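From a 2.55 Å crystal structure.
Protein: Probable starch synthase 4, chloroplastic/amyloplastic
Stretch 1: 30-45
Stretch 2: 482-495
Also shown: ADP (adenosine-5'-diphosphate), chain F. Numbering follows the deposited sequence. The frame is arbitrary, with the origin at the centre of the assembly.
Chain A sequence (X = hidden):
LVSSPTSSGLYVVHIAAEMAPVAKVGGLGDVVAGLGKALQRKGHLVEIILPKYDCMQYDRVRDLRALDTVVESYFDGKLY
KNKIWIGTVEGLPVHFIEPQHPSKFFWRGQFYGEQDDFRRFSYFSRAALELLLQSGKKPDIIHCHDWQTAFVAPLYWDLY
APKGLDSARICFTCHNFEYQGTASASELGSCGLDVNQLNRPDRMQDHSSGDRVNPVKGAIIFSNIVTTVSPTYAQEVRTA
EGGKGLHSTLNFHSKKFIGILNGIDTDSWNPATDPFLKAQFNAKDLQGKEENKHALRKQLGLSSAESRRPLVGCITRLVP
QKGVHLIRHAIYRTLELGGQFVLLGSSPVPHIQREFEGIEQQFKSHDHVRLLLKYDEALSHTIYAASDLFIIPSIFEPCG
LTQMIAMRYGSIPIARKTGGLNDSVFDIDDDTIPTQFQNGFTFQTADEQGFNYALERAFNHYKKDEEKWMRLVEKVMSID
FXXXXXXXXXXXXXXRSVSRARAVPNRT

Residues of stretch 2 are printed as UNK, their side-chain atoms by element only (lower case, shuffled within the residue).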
# COMPACT_ATOMS: atom_id res chain seq x y z
N ASP A 30 -2.97 3.92 1.20
CA ASP A 30 -4.24 3.70 0.50
C ASP A 30 -5.15 2.78 1.29
O ASP A 30 -6.36 3.03 1.40
CB ASP A 30 -4.02 3.08 -0.89
CG ASP A 30 -3.59 4.09 -1.93
OD1 ASP A 30 -3.59 5.31 -1.69
OD2 ASP A 30 -3.29 3.65 -3.06
N VAL A 31 -4.55 1.71 1.81
CA VAL A 31 -5.26 0.69 2.55
C VAL A 31 -5.85 1.21 3.86
O VAL A 31 -7.00 0.91 4.19
CB VAL A 31 -4.35 -0.54 2.78
CG1 VAL A 31 -4.99 -1.54 3.77
CG2 VAL A 31 -4.07 -1.22 1.42
N VAL A 32 -5.07 2.00 4.59
CA VAL A 32 -5.54 2.50 5.88
C VAL A 32 -6.81 3.30 5.66
O VAL A 32 -7.78 3.06 6.36
CB VAL A 32 -4.46 3.32 6.62
CG1 VAL A 32 -5.04 4.05 7.83
CG2 VAL A 32 -3.35 2.38 7.06
N ALA A 33 -6.83 4.19 4.68
CA ALA A 33 -8.02 4.99 4.34
C ALA A 33 -9.18 4.12 3.81
O ALA A 33 -10.33 4.24 4.24
CB ALA A 33 -7.68 6.07 3.34
N GLY A 34 -8.85 3.21 2.90
CA GLY A 34 -9.86 2.42 2.24
C GLY A 34 -10.59 1.44 3.16
O GLY A 34 -11.82 1.38 3.15
N LEU A 35 -9.81 0.69 3.94
CA LEU A 35 -10.37 -0.18 4.96
C LEU A 35 -11.07 0.62 6.06
O LEU A 35 -12.14 0.22 6.51
CB LEU A 35 -9.29 -1.06 5.60
CG LEU A 35 -9.74 -2.01 6.72
CD1 LEU A 35 -10.86 -2.94 6.26
CD2 LEU A 35 -8.53 -2.82 7.15
N GLY A 36 -10.47 1.74 6.46
CA GLY A 36 -11.09 2.66 7.40
C GLY A 36 -12.51 3.06 7.01
O GLY A 36 -13.44 2.94 7.80
N LYS A 37 -12.66 3.50 5.76
CA LYS A 37 -13.96 3.96 5.27
C LYS A 37 -14.95 2.80 5.15
O LYS A 37 -16.10 2.96 5.50
CB LYS A 37 -13.86 4.71 3.95
CG LYS A 37 -13.09 6.02 4.08
CD LYS A 37 -12.45 6.50 2.77
CE LYS A 37 -13.45 7.26 1.90
NZ LYS A 37 -12.79 8.03 0.81
N ALA A 38 -14.49 1.65 4.67
CA ALA A 38 -15.36 0.48 4.53
C ALA A 38 -15.92 0.08 5.89
O ALA A 38 -17.10 -0.20 5.99
CB ALA A 38 -14.63 -0.68 3.90
N LEU A 39 -15.08 0.10 6.92
CA LEU A 39 -15.50 -0.18 8.30
C LEU A 39 -16.48 0.87 8.82
O LEU A 39 -17.51 0.52 9.43
CB LEU A 39 -14.29 -0.29 9.23
CG LEU A 39 -13.34 -1.48 9.01
CD1 LEU A 39 -12.07 -1.29 9.81
CD2 LEU A 39 -13.96 -2.83 9.33
N GLN A 40 -16.18 2.14 8.57
CA GLN A 40 -17.13 3.20 8.91
C GLN A 40 -18.52 3.02 8.24
O GLN A 40 -19.52 3.22 8.90
CB GLN A 40 -16.54 4.58 8.63
CG GLN A 40 -17.25 5.72 9.34
CD GLN A 40 -16.82 7.08 8.83
OE1 GLN A 40 -17.20 7.49 7.73
NE2 GLN A 40 -16.03 7.79 9.64
N ARG A 41 -18.60 2.61 6.98
CA ARG A 41 -19.90 2.32 6.33
C ARG A 41 -20.65 1.16 6.99
O ARG A 41 -21.88 1.13 7.00
CB ARG A 41 -19.76 1.98 4.83
CG ARG A 41 -19.06 3.01 3.95
CD ARG A 41 -19.25 4.48 4.39
NE ARG A 41 -18.31 5.40 3.70
CZ ARG A 41 -18.33 5.72 2.40
NH1 ARG A 41 -17.42 6.57 1.91
NH2 ARG A 41 -19.25 5.22 1.57
N LYS A 42 -19.90 0.19 7.52
CA LYS A 42 -20.51 -0.93 8.25
C LYS A 42 -21.01 -0.55 9.67
O LYS A 42 -21.55 -1.40 10.35
CB LYS A 42 -19.55 -2.12 8.28
CG LYS A 42 -19.34 -2.70 6.87
CD LYS A 42 -18.32 -3.82 6.77
CE LYS A 42 -19.01 -5.18 6.66
NZ LYS A 42 -19.41 -5.46 5.25
N GLY A 43 -20.84 0.70 10.08
CA GLY A 43 -21.39 1.23 11.33
C GLY A 43 -20.43 1.27 12.50
O GLY A 43 -20.84 1.48 13.62
N HIS A 44 -19.15 1.06 12.25
CA HIS A 44 -18.14 1.09 13.33
C HIS A 44 -17.63 2.50 13.50
O HIS A 44 -17.55 3.27 12.54
CB HIS A 44 -16.99 0.13 13.03
CG HIS A 44 -17.44 -1.25 12.70
ND1 HIS A 44 -17.96 -2.09 13.65
CD2 HIS A 44 -17.50 -1.92 11.52
CE1 HIS A 44 -18.31 -3.23 13.08
NE2 HIS A 44 -18.04 -3.15 11.78
N LEU A 45 -17.32 2.85 14.74
CA LEU A 45 -16.66 4.09 15.04
C LEU A 45 -15.20 3.87 14.74
O LEU A 45 -14.50 3.21 15.49
CB LEU A 45 -16.86 4.46 16.50
CG LEU A 45 -16.18 5.72 17.06
CD1 LEU A 45 -16.50 6.93 16.18
CD2 LEU A 45 -16.59 5.95 18.54
N UNK A 482 -14.05 -2.98 -4.71
CA UNK A 482 -14.29 -2.27 -3.45
C UNK A 482 -13.79 -3.08 -2.22
O UNK A 482 -13.40 -4.24 -2.36
c UNK A 482 -15.77 -1.98 -3.30
o UNK A 482 -16.44 -3.16 -3.00
N UNK A 483 -13.80 -2.47 -1.04
CA UNK A 483 -13.50 -3.21 0.20
C UNK A 483 -14.65 -4.07 0.70
O UNK A 483 -14.42 -4.89 1.57
c UNK A 483 -10.39 -3.71 2.43
c UNK A 483 -9.09 -4.12 2.77
n UNK A 483 -9.82 -0.73 0.60
c UNK A 483 -9.39 -1.82 1.30
c UNK A 483 -7.97 -3.36 2.35
c UNK A 483 -13.06 -2.26 1.31
c UNK A 483 -11.67 -1.86 1.17
c UNK A 483 -11.19 -0.76 0.52
c UNK A 483 -8.11 -2.22 1.63
c UNK A 483 -10.54 -2.55 1.68
N UNK A 484 -15.86 -3.93 0.15
CA UNK A 484 -17.02 -4.73 0.57
C UNK A 484 -16.70 -6.13 1.13
O UNK A 484 -16.92 -6.45 2.31
N UNK A 485 -16.12 -6.94 0.27
CA UNK A 485 -15.83 -8.32 0.60
C UNK A 485 -14.75 -8.48 1.70
O UNK A 485 -14.96 -9.20 2.69
o UNK A 485 -15.60 -10.35 -0.55
c UNK A 485 -15.36 -9.00 -0.67
N UNK A 486 -13.61 -7.82 1.52
CA UNK A 486 -12.48 -7.94 2.45
C UNK A 486 -12.67 -7.19 3.77
O UNK A 486 -12.11 -7.61 4.79
c UNK A 486 -11.17 -7.50 1.81
o UNK A 486 -10.81 -8.45 0.86
N UNK A 487 -13.39 -6.07 3.77
CA UNK A 487 -13.76 -5.40 5.01
C UNK A 487 -14.65 -6.28 5.91
O UNK A 487 -14.50 -6.29 7.13
c UNK A 487 -14.43 -4.08 4.72
N UNK A 488 -15.58 -7.00 5.29
CA UNK A 488 -16.38 -8.04 5.98
C UNK A 488 -15.50 -9.14 6.61
O UNK A 488 -15.81 -9.59 7.70
o UNK A 488 -18.23 -7.67 4.42
c UNK A 488 -18.38 -9.53 5.79
c UNK A 488 -17.44 -8.68 5.03
N UNK A 489 -14.43 -9.58 5.95
CA UNK A 489 -13.53 -10.58 6.55
C UNK A 489 -12.75 -10.03 7.76
O UNK A 489 -12.58 -10.75 8.76
c UNK A 489 -11.87 -12.53 3.61
o UNK A 489 -11.61 -12.25 2.42
c UNK A 489 -13.03 -11.86 4.37
c UNK A 489 -12.51 -11.16 5.60
n UNK A 489 -11.14 -13.38 4.33
N UNK A 490 -12.27 -8.78 7.67
CA UNK A 490 -11.64 -8.13 8.82
C UNK A 490 -12.63 -7.97 10.00
O UNK A 490 -12.29 -8.23 11.16
c UNK A 490 -11.02 -6.77 8.45
c UNK A 490 -7.12 -6.84 6.64
o UNK A 490 -5.87 -6.87 6.05
c UNK A 490 -9.49 -6.79 6.44
c UNK A 490 -8.50 -6.83 8.58
c UNK A 490 -9.65 -6.81 7.81
c UNK A 490 -7.24 -6.86 8.00
c UNK A 490 -8.24 -6.80 5.86
N UNK A 491 -13.85 -7.53 9.68
CA UNK A 491 -14.91 -7.36 10.66
C UNK A 491 -15.17 -8.65 11.44
O UNK A 491 -15.31 -8.62 12.69
c UNK A 491 -16.18 -6.85 9.96
o UNK A 491 -19.39 -5.44 10.34
o UNK A 491 -19.01 -7.16 9.07
c UNK A 491 -17.44 -6.72 10.83
c UNK A 491 -18.70 -6.42 10.03
N UNK A 492 -15.26 -9.78 10.71
CA UNK A 492 -15.48 -11.11 11.32
C UNK A 492 -14.31 -11.54 12.21
O UNK A 492 -14.54 -12.18 13.22
o UNK A 492 -18.64 -12.98 7.93
c UNK A 492 -15.80 -12.20 10.27
o UNK A 492 -16.47 -13.46 7.75
c UNK A 492 -17.20 -12.07 9.64
c UNK A 492 -17.44 -12.90 8.35
N UNK A 493 -13.08 -11.16 11.84
CA UNK A 493 -11.92 -11.37 12.71
C UNK A 493 -12.00 -10.53 13.98
O UNK A 493 -11.72 -11.04 15.06
c UNK A 493 -10.26 -12.09 10.84
c UNK A 493 -10.61 -11.13 11.98
c UNK A 493 -9.98 -13.54 11.28
c UNK A 493 -9.09 -11.52 10.02
N UNK A 494 -12.39 -9.26 13.84
CA UNK A 494 -12.57 -8.35 14.98
C UNK A 494 -13.61 -8.85 15.98
O UNK A 494 -13.33 -8.93 17.17
c UNK A 494 -13.03 -6.96 14.52
c UNK A 494 -10.37 -4.45 12.26
c UNK A 494 -11.69 -4.09 12.44
c UNK A 494 -12.52 -4.90 13.17
c UNK A 494 -12.07 -6.09 13.72
c UNK A 494 -9.88 -5.62 12.79
c UNK A 494 -10.72 -6.43 13.53
o UNK A 494 -9.56 -3.61 11.54
N UNK A 495 -14.82 -9.15 15.49
CA UNK A 495 -15.91 -9.64 16.35
C UNK A 495 -15.56 -10.97 17.02
O UNK A 495 -15.79 -11.11 18.21
o UNK A 495 -17.07 -10.47 14.38
c UNK A 495 -17.26 -9.77 15.62
c UNK A 495 -17.87 -8.40 15.34
PB ADP F . 3.54 -0.21 -3.23
O1B ADP F . 2.79 -0.21 -1.93
O2B ADP F . 4.03 1.12 -3.72
O3B ADP F . 4.66 -1.23 -3.21
PA ADP F . 0.90 -0.64 -4.31
O1A ADP F . 0.44 -1.07 -5.67
O2A ADP F . 0.34 -1.43 -3.16
O3A ADP F . 2.51 -0.70 -4.37
O5' ADP F . 0.56 0.91 -4.04
C5' ADP F . 1.01 1.95 -4.90
C4' ADP F . 0.19 3.25 -4.81
O4' ADP F . 1.04 4.39 -4.98
C3' ADP F . -0.84 3.39 -5.91
O3' ADP F . -1.89 4.23 -5.45
C2' ADP F . -0.10 4.11 -7.00
O2' ADP F . -0.95 4.80 -7.89
C1' ADP F . 0.73 5.06 -6.20
N9 ADP F . 2.00 5.45 -6.85
C8 ADP F . 3.13 4.73 -6.93
N7 ADP F . 4.10 5.43 -7.55
C5 ADP F . 3.60 6.62 -7.89
C6 ADP F . 4.08 7.86 -8.59
N6 ADP F . 5.35 7.91 -9.07
N1 ADP F . 3.20 8.89 -8.72
C2 ADP F . 1.93 8.80 -8.26
N3 ADP F . 1.44 7.71 -7.63
C4 ADP F . 2.21 6.62 -7.43
O HOH W 1 -7.29 0.30 -0.56

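Position 482 has one carbon and then one oxygen, and it does not reach stretch 1. It is Ser482. Its OG accepts a weak capping bond from the backbone N of position 484, 3.3 Å away.

Position 483 has one carbon, then fused five- and six-membered rings holding eight carbons and one nitrogen. One ring face lies over the Gly34–Leu35 backbone. That is Trp483, with NE1 of Trp483 3.4 Å from Gly34 C. Leu35 CB sits 4.0 Å from the centroid of the six-membered ring of Trp483, almost on the ring normal. Val31 CG1 is 3.8 Å from CH2 of Trp483. NE1 of Trp483 donates to water 1 at 3.0 Å from its O.

Position 484 has no side-chain atoms, so it is Gly484.

Position 485 has one carbon and then one oxygen, and it does not touch stretch 1. It is Ser485.

Position 486 also has one carbon and then one oxygen, again without touching stretch 1. It is Ser486.

Position 487 has a single carbon, CB of 487, which lies 3.5 Å from Ala38 CB. It is Ala487.

Position 488 has one carbon carrying an oxygen and a carbon. The oxygen meets Lys42 NZ. It is Thr488. Lys42 NZ donates to OG1 of Thr488 at 2.6 Å. The same OG1 donates to Gly484 O at 2.8 Å.

Position 489 has three carbons, the third bearing one oxygen and one nitrogen, out of reach of stretch 1. It is Gln489.

Position 490 has one carbon, then a six-carbon ring bearing an oxygen. The ring meets Leu35. It is Tyr490. Leu35 CD2 lies over one face, 4.0 Å from the centroid of the Tyr490 ring.

Position 491 has three carbons, the third carrying two oxygens, close to Lys42 and His44. It is Glu491. His44 NE2 donates to OE1 of Glu491 at 3.0 Å, near the plane of the imidazole. Lys42 NZ stays 4.2 Å from OE2 of Glu491, too far for a salt bridge.

Position 492 has the same atom pattern but no contact. It is Glu492.

Position 493 has four carbons, forked at the second, also out of reach. It is Leu493.

Position 494 has one carbon, then a six-carbon ring bearing one oxygen. The ring edge meets Leu39. It is Tyr494. Leu39 CD1 is 3.8 Å from OH of Tyr494.

Position 495 has one carbon carrying an oxygen and a carbon. It is Thr495. OG1 of Thr495 donates to Glu491 O at 3.1 Å.

The helix axes cross at -75° and approach to 9.5 Å. Gly34 makes room for the indole: an ideal CB there would lie 2.5 Å from NE1 of Trp483. Leu35 packs on Trp483, Ala487 and Tyr490, while Lys42 and His44 add polar bonds.

Stretch 2, residues 482-495: SWGSSATQYEELYT
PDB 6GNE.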